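Local coordinates for sulfate adenylyltransferase (Allochromatium vinosum, PDB 4DNX), which catalyses the formation of adenosine 5'-phosphosulfate and diphosphate from sulfate and ATP, at residues Pro203-His208 and Glu377-Glu382; Asp237-Val242 and Met388-Ser393. All blocks are in the same frame, centred on the assembly; numbering follows the deposited sequence.

Contact 1 (Pro203-His208 and Glu377-Glu382)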
loop_
_atom_site.group_PDB
_atom_site.type_symbol
_atom_site.label_atom_id
_atom_site.label_comp_id
_atom_site.label_asym_id
_atom_site.label_seq_id
_atom_site.Cartn_x
_atom_site.Cartn_y
_atom_site.Cartn_z
ATOM N N PRO A 203 -9.974 13.983 -11.097
ATOM C CA PRO A 203 -8.755 14.560 -11.686
ATOM C C PRO A 203 -8.559 16.021 -11.351
ATOM O O PRO A 203 -9.533 16.773 -11.190
ATOM C CB PRO A 203 -8.949 14.379 -13.188
ATOM C CG PRO A 203 -9.868 13.153 -13.285
ATOM C CD PRO A 203 -10.838 13.388 -12.134
ATOM N N MET A 204 -7.300 16.427 -11.246
ATOM C CA MET A 204 -7.001 17.807 -10.889
ATOM C C MET A 204 -6.584 18.548 -12.161
ATOM O O MET A 204 -5.624 18.159 -12.826
ATOM C CB MET A 204 -5.874 17.820 -9.860
ATOM C CG MET A 204 -6.351 17.352 -8.473
ATOM S SD MET A 204 -4.920 17.092 -7.415
ATOM C CE MET A 204 -4.282 18.780 -7.278
ATOM N N HIS A 205 -7.359 19.574 -12.528
ATOM C CA HIS A 205 -6.978 20.455 -13.611
ATOM C C HIS A 205 -6.174 21.633 -13.080
ATOM O O HIS A 205 -5.730 21.617 -11.908
ATOM C CB HIS A 205 -8.228 20.821 -14.428
ATOM C CG HIS A 205 -8.764 19.626 -15.134
ATOM N ND1 HIS A 205 -8.124 19.066 -16.217
ATOM C CD2 HIS A 205 -9.788 18.795 -14.823
ATOM C CE1 HIS A 205 -8.769 17.973 -16.588
ATOM N NE2 HIS A 205 -9.794 17.799 -15.768
ATOM N N ARG A 206 -5.885 22.591 -13.947
ATOM C CA ARG A 206 -4.917 23.621 -13.586
ATOM C C ARG A 206 -5.299 24.437 -12.374
ATOM O O ARG A 206 -4.411 24.901 -11.634
ATOM C CB ARG A 206 -4.562 24.503 -14.789
ATOM C CG ARG A 206 -3.159 24.201 -15.202
ATOM C CD ARG A 206 -2.667 25.143 -16.280
ATOM N NE ARG A 206 -2.179 26.375 -15.668
ATOM C CZ ARG A 206 -1.666 27.393 -16.355
ATOM N NH1 ARG A 206 -1.586 27.331 -17.677
ATOM N NH2 ARG A 206 -1.251 28.482 -15.722
ATOM N N ALA A 207 -6.603 24.621 -12.152
ATOM C CA ALA A 207 -7.058 25.430 -11.007
ATOM C C ALA A 207 -6.668 24.776 -9.684
ATOM O O ALA A 207 -6.198 25.456 -8.759
ATOM C CB ALA A 207 -8.571 25.640 -11.077
ATOM N N HIS A 208 -6.878 23.465 -9.601
ATOM C CA HIS A 208 -6.600 22.732 -8.352
ATOM C C HIS A 208 -5.130 22.517 -8.194
ATOM O O HIS A 208 -4.614 22.583 -7.076
ATOM C CB HIS A 208 -7.373 21.411 -8.309
ATOM C CG HIS A 208 -8.819 21.608 -7.965
ATOM N ND1 HIS A 208 -9.796 20.688 -8.270
ATOM C CD2 HIS A 208 -9.451 22.640 -7.350
ATOM C CE1 HIS A 208 -10.972 21.149 -7.873
ATOM N NE2 HIS A 208 -10.789 22.331 -7.308
ATOM N N GLU A 377 -4.595 27.318 -20.327
ATOM C CA GLU A 377 -4.810 28.071 -19.073
ATOM C C GLU A 377 -5.606 27.273 -18.029
ATOM O O GLU A 377 -5.556 27.587 -16.828
ATOM C CB GLU A 377 -5.553 29.379 -19.348
ATOM C CG GLU A 377 -4.800 30.344 -20.263
ATOM C CD GLU A 377 -4.560 29.765 -21.662
ATOM O OE1 GLU A 377 -3.376 29.577 -22.042
ATOM O OE2 GLU A 377 -5.559 29.465 -22.353
ATOM N N PHE A 378 -6.345 26.248 -18.479
ATOM C CA PHE A 378 -7.236 25.505 -17.582
ATOM C C PHE A 378 -6.968 24.004 -17.491
ATOM O O PHE A 378 -7.374 23.362 -16.502
ATOM C CB PHE A 378 -8.687 25.750 -17.974
ATOM C CG PHE A 378 -9.061 27.216 -17.949
ATOM C CD1 PHE A 378 -9.295 27.867 -16.726
ATOM C CD2 PHE A 378 -9.122 27.934 -19.116
ATOM C CE1 PHE A 378 -9.634 29.225 -16.704
ATOM C CE2 PHE A 378 -9.457 29.295 -19.106
ATOM C CZ PHE A 378 -9.710 29.931 -17.891
ATOM N N SER A 379 -6.306 23.447 -18.507
ATOM C CA SER A 379 -5.995 21.999 -18.497
ATOM C C SER A 379 -4.630 21.726 -19.135
ATOM O O SER A 379 -4.272 22.318 -20.173
ATOM C CB SER A 379 -7.108 21.214 -19.220
ATOM O OG SER A 379 -6.956 19.817 -19.001
ATOM N N ARG A 380 -3.848 20.836 -18.518
ATOM C CA ARG A 380 -2.561 20.441 -19.133
ATOM C C ARG A 380 -2.831 19.500 -20.296
ATOM O O ARG A 380 -3.679 18.586 -20.150
ATOM C CB ARG A 380 -1.702 19.728 -18.089
ATOM C CG ARG A 380 -1.468 20.556 -16.815
ATOM C CD ARG A 380 -0.793 21.910 -17.159
ATOM N NE ARG A 380 -0.279 22.563 -15.947
ATOM C CZ ARG A 380 0.539 23.619 -15.979
ATOM N NH1 ARG A 380 0.905 24.139 -17.149
ATOM N NH2 ARG A 380 0.982 24.176 -14.851
ATOM N N PRO A 381 -2.125 19.662 -21.415
ATOM C CA PRO A 381 -2.412 18.788 -22.579
ATOM C C PRO A 381 -2.349 17.282 -22.259
ATOM O O PRO A 381 -3.160 16.515 -22.790
ATOM C CB PRO A 381 -1.329 19.169 -23.604
ATOM C CG PRO A 381 -0.903 20.544 -23.197
ATOM C CD PRO A 381 -1.038 20.629 -21.735
ATOM N N GLU A 382 -1.397 16.855 -21.422
ATOM C CA GLU A 382 -1.227 15.407 -21.192
ATOM C C GLU A 382 -2.338 14.855 -20.304
ATOM O O GLU A 382 -2.728 13.683 -20.447
ATOM C CB GLU A 382 0.116 15.120 -20.504
ATOM C CG GLU A 382 1.281 15.599 -21.345
ATOM C CD GLU A 382 1.707 17.051 -21.076
ATOM O OE1 GLU A 382 2.803 17.381 -21.577
ATOM O OE2 GLU A 382 0.964 17.853 -20.435
HETATM O O HOH W 1 -4.921 19.633 -16.196
HETATM O O HOH W 2 -8.604 24.674 -14.427
#
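H205 and R206 open the H-R-A-H sequence of the HXXH type that marks this nucleotidyltransferase family, and here its first half docks against E377-R380. The backbone link is R206 N to F378 O, 3.1 Å long with an N-H...O angle of 159°. The same oxygen accepts a second bond from water 2, which in turn takes the N-H of A207, so two first-turn amides of helix 206-219 are tied to one carbonyl. H205, the N-cap of that helix, meets S379 at the edge of its imidazole, with ND1 3.1 Å from OG. Water 1 also joins ND1 to the backbone N of R380, itself the N-cap of helix 381-393.

The arginines cross at about a right angle, yet their guanidinium planes are only 15° apart and their centres 4.4 Å apart, a flat stack of like charges. CD of R206 sits 3.5 Å above the centre of the R380 guanidinium. A bend at chi3 (83°) swings NE of R206 out of the line of its chain, and the carbonyl oxygen of E377 lies 3.7 Å above the guanidinium face opposite R380. The charges have other partners: R206 NH1 bonds to P376 O, and R380 NH2 forms a salt bridge with E209 that probably offsets the repulsion. An alanine in place of R380 would probably leave E209 without this charged mate and one face of the R206 guanidinium without its flat support.

Around this junction H205 packs on V383 and L387 of helix 381-393, R380 touches Y254 of helix 240-254, and A207, E377 and F378 border strand 333-336.

Contact 2 (Asp237-Val242 and Met388-Ser393)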
loop_
_atom_site.group_PDB
_atom_site.type_symbol
_atom_site.label_atom_id
_atom_site.label_comp_id
_atom_site.label_asym_id
_atom_site.label_seq_id
_atom_site.Cartn_x
_atom_site.Cartn_y
_atom_site.Cartn_z
ATOM N N ASP A 237 -18.477 10.143 -12.199
ATOM C CA ASP A 237 -17.101 10.135 -11.688
ATOM C C ASP A 237 -16.156 9.451 -12.716
ATOM O O ASP A 237 -16.581 8.611 -13.510
ATOM C CB ASP A 237 -17.024 9.431 -10.309
ATOM C CG ASP A 237 -17.302 10.375 -9.109
ATOM O OD1 ASP A 237 -17.573 11.582 -9.303
ATOM O OD2 ASP A 237 -17.239 9.890 -7.950
ATOM N N ILE A 238 -14.869 9.813 -12.673
ATOM C CA ILE A 238 -13.863 9.194 -13.532
ATOM C C ILE A 238 -13.405 7.889 -12.861
ATOM O O ILE A 238 -12.995 7.924 -11.701
ATOM C CB ILE A 238 -12.664 10.178 -13.743
ATOM C CG1 ILE A 238 -13.125 11.466 -14.452
ATOM C CG2 ILE A 238 -11.551 9.565 -14.561
ATOM C CD1 ILE A 238 -13.978 11.223 -15.686
ATOM N N PRO A 239 -13.469 6.752 -13.571
ATOM C CA PRO A 239 -12.979 5.485 -13.008
ATOM C C PRO A 239 -11.571 5.626 -12.451
ATOM O O PRO A 239 -10.739 6.368 -12.993
ATOM C CB PRO A 239 -12.982 4.535 -14.196
ATOM C CG PRO A 239 -14.022 5.087 -15.100
ATOM C CD PRO A 239 -13.930 6.574 -14.951
ATOM N N ALA A 240 -11.321 4.901 -11.367
ATOM C CA ALA A 240 -10.068 5.010 -10.629
ATOM C C ALA A 240 -8.782 4.950 -11.472
ATOM O O ALA A 240 -7.896 5.812 -11.261
ATOM C CB ALA A 240 -10.029 3.958 -9.510
ATOM N N PRO A 241 -8.626 3.988 -12.388
ATOM C CA PRO A 241 -7.371 3.941 -13.166
ATOM C C PRO A 241 -7.130 5.224 -13.968
ATOM O O PRO A 241 -5.978 5.679 -14.106
ATOM C CB PRO A 241 -7.592 2.775 -14.142
ATOM C CG PRO A 241 -8.619 1.953 -13.527
ATOM C CD PRO A 241 -9.502 2.849 -12.748
ATOM N N VAL A 242 -8.204 5.790 -14.519
ATOM C CA VAL A 242 -8.087 6.972 -15.363
ATOM C C VAL A 242 -7.799 8.168 -14.439
ATOM O O VAL A 242 -6.948 9.009 -14.751
ATOM C CB VAL A 242 -9.382 7.159 -16.232
ATOM C CG1 VAL A 242 -9.304 8.442 -17.108
ATOM C CG2 VAL A 242 -9.600 5.916 -17.118
ATOM N N MET A 388 -9.610 12.545 -22.572
ATOM C CA MET A 388 -10.269 12.461 -23.888
ATOM C C MET A 388 -10.243 11.044 -24.415
ATOM O O MET A 388 -11.206 10.591 -25.048
ATOM C CB MET A 388 -9.630 13.406 -24.901
ATOM C CG MET A 388 -10.060 14.813 -24.616
ATOM S SD MET A 388 -9.524 15.999 -25.816
ATOM C CE MET A 388 -7.770 15.990 -25.421
ATOM N N ASP A 389 -9.147 10.337 -24.124
ATOM C CA ASP A 389 -8.982 8.966 -24.598
ATOM C C ASP A 389 -9.992 8.087 -23.889
ATOM O O ASP A 389 -10.624 7.240 -24.550
ATOM C CB ASP A 389 -7.554 8.447 -24.364
ATOM C CG ASP A 389 -6.558 8.964 -25.408
ATOM O OD1 ASP A 389 -6.949 9.680 -26.348
ATOM O OD2 ASP A 389 -5.352 8.683 -25.249
ATOM N N TYR A 390 -10.177 8.338 -22.588
ATOM C CA TYR A 390 -11.170 7.644 -21.787
ATOM C C TYR A 390 -12.578 7.883 -22.361
ATOM O O TYR A 390 -13.289 6.920 -22.656
ATOM C CB TYR A 390 -11.110 8.042 -20.321
ATOM C CG TYR A 390 -12.368 7.676 -19.588
ATOM C CD1 TYR A 390 -12.696 6.334 -19.387
ATOM C CD2 TYR A 390 -13.257 8.664 -19.155
ATOM C CE1 TYR A 390 -13.875 5.970 -18.732
ATOM C CE2 TYR A 390 -14.444 8.319 -18.494
ATOM C CZ TYR A 390 -14.736 6.969 -18.286
ATOM O OH TYR A 390 -15.891 6.610 -17.625
ATOM N N TYR A 391 -12.982 9.146 -22.519
ATOM C CA TYR A 391 -14.351 9.405 -23.027
ATOM C C TYR A 391 -14.596 8.816 -24.401
ATOM O O TYR A 391 -15.711 8.321 -24.696
ATOM C CB TYR A 391 -14.683 10.905 -23.032
ATOM C CG TYR A 391 -14.882 11.492 -21.664
ATOM C CD1 TYR A 391 -15.912 11.026 -20.798
ATOM C CD2 TYR A 391 -14.065 12.536 -21.216
ATOM C CE1 TYR A 391 -16.089 11.581 -19.539
ATOM C CE2 TYR A 391 -14.215 13.082 -19.942
ATOM C CZ TYR A 391 -15.235 12.607 -19.109
ATOM O OH TYR A 391 -15.429 13.142 -17.873
ATOM N N ARG A 392 -13.580 8.872 -25.270
ATOM C CA ARG A 392 -13.716 8.321 -26.620
ATOM C C ARG A 392 -13.868 6.779 -26.596
ATOM O O ARG A 392 -14.502 6.218 -27.481
ATOM C CB ARG A 392 -12.529 8.764 -27.498
ATOM C CG ARG A 392 -12.650 8.501 -29.010
ATOM C CD ARG A 392 -11.489 9.148 -29.809
ATOM N NE ARG A 392 -10.344 9.516 -28.962
ATOM C CZ ARG A 392 -10.007 10.763 -28.613
ATOM N NH1 ARG A 392 -10.709 11.814 -29.042
ATOM N NH2 ARG A 392 -8.950 10.962 -27.834
ATOM N N SER A 393 -13.279 6.117 -25.602
ATOM C CA SER A 393 -13.318 4.649 -25.481
ATOM C C SER A 393 -14.700 4.062 -25.172
ATOM O O SER A 393 -14.950 2.887 -25.474
ATOM C CB SER A 393 -12.289 4.152 -24.443
ATOM O OG SER A 393 -12.752 4.255 -23.091
#
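Y390 carries most of this packing, from helix 381-393 against I238, P239 and V242 where helix 240-254 begins. Its CB points toward the other segment, and a chi1 of 162° sets CG anti to the backbone N. V242 crosses it at about a right angle, both methyls on one side of the ring plane: CG1 lies 3.7 Å from Y390 CB and CG2 3.9 Å from Y390 CD1. Farther out, P239 and Y390 meet tip to tip, with P239 CD 3.5 Å from CZ and 3.3 Å from OH of the tyrosine.

Y391 comes next and shares I238 with its neighbour. I238 CD1 is 3.3 Å from Y391 OH and 4.1 Å from Y390 CE2, so one methyl bridges both phenols. The two tyrosines also touch each other, Y390 CD2 standing over the rim of one face of the Y391 ring.

R392 turns back within its own helix, NH2 forming a salt bridge with D389 OD1 at 2.8 Å in the plane of the guanidinium. S393 OG donates to the carbonyl oxygen of Y390 in the carbonyl plane, on a lone pair.

I238 and V242 also reach L387 one turn earlier in helix 381-393, while Y391 packs on R365 and L368 of helix 361-369. P239 touches D17 of the second subunit, which places this surface packing beside the dimer interface.

In the fold
Following the chain from the N terminus, 203-208 comes after strand 195-200 of the five-stranded parallel sheet and starts helix 206-219. Strand 223-230 follows, then 237-242 at the start of helix 240-254. Their partners come much later, 377-382 at the start of helix 381-393 and 388-393 farther along it. Contact 1 thus closes a loop of 168 residues and contact 2 one of 145; since the segments alternate, the loops cross instead of nesting. Both tie the C-terminal helix to helix starts that follow neighbouring strands of the sheet. Their centres are 15 Å apart, and P203 CD packs 3.8 Å from I238 CG1 between them.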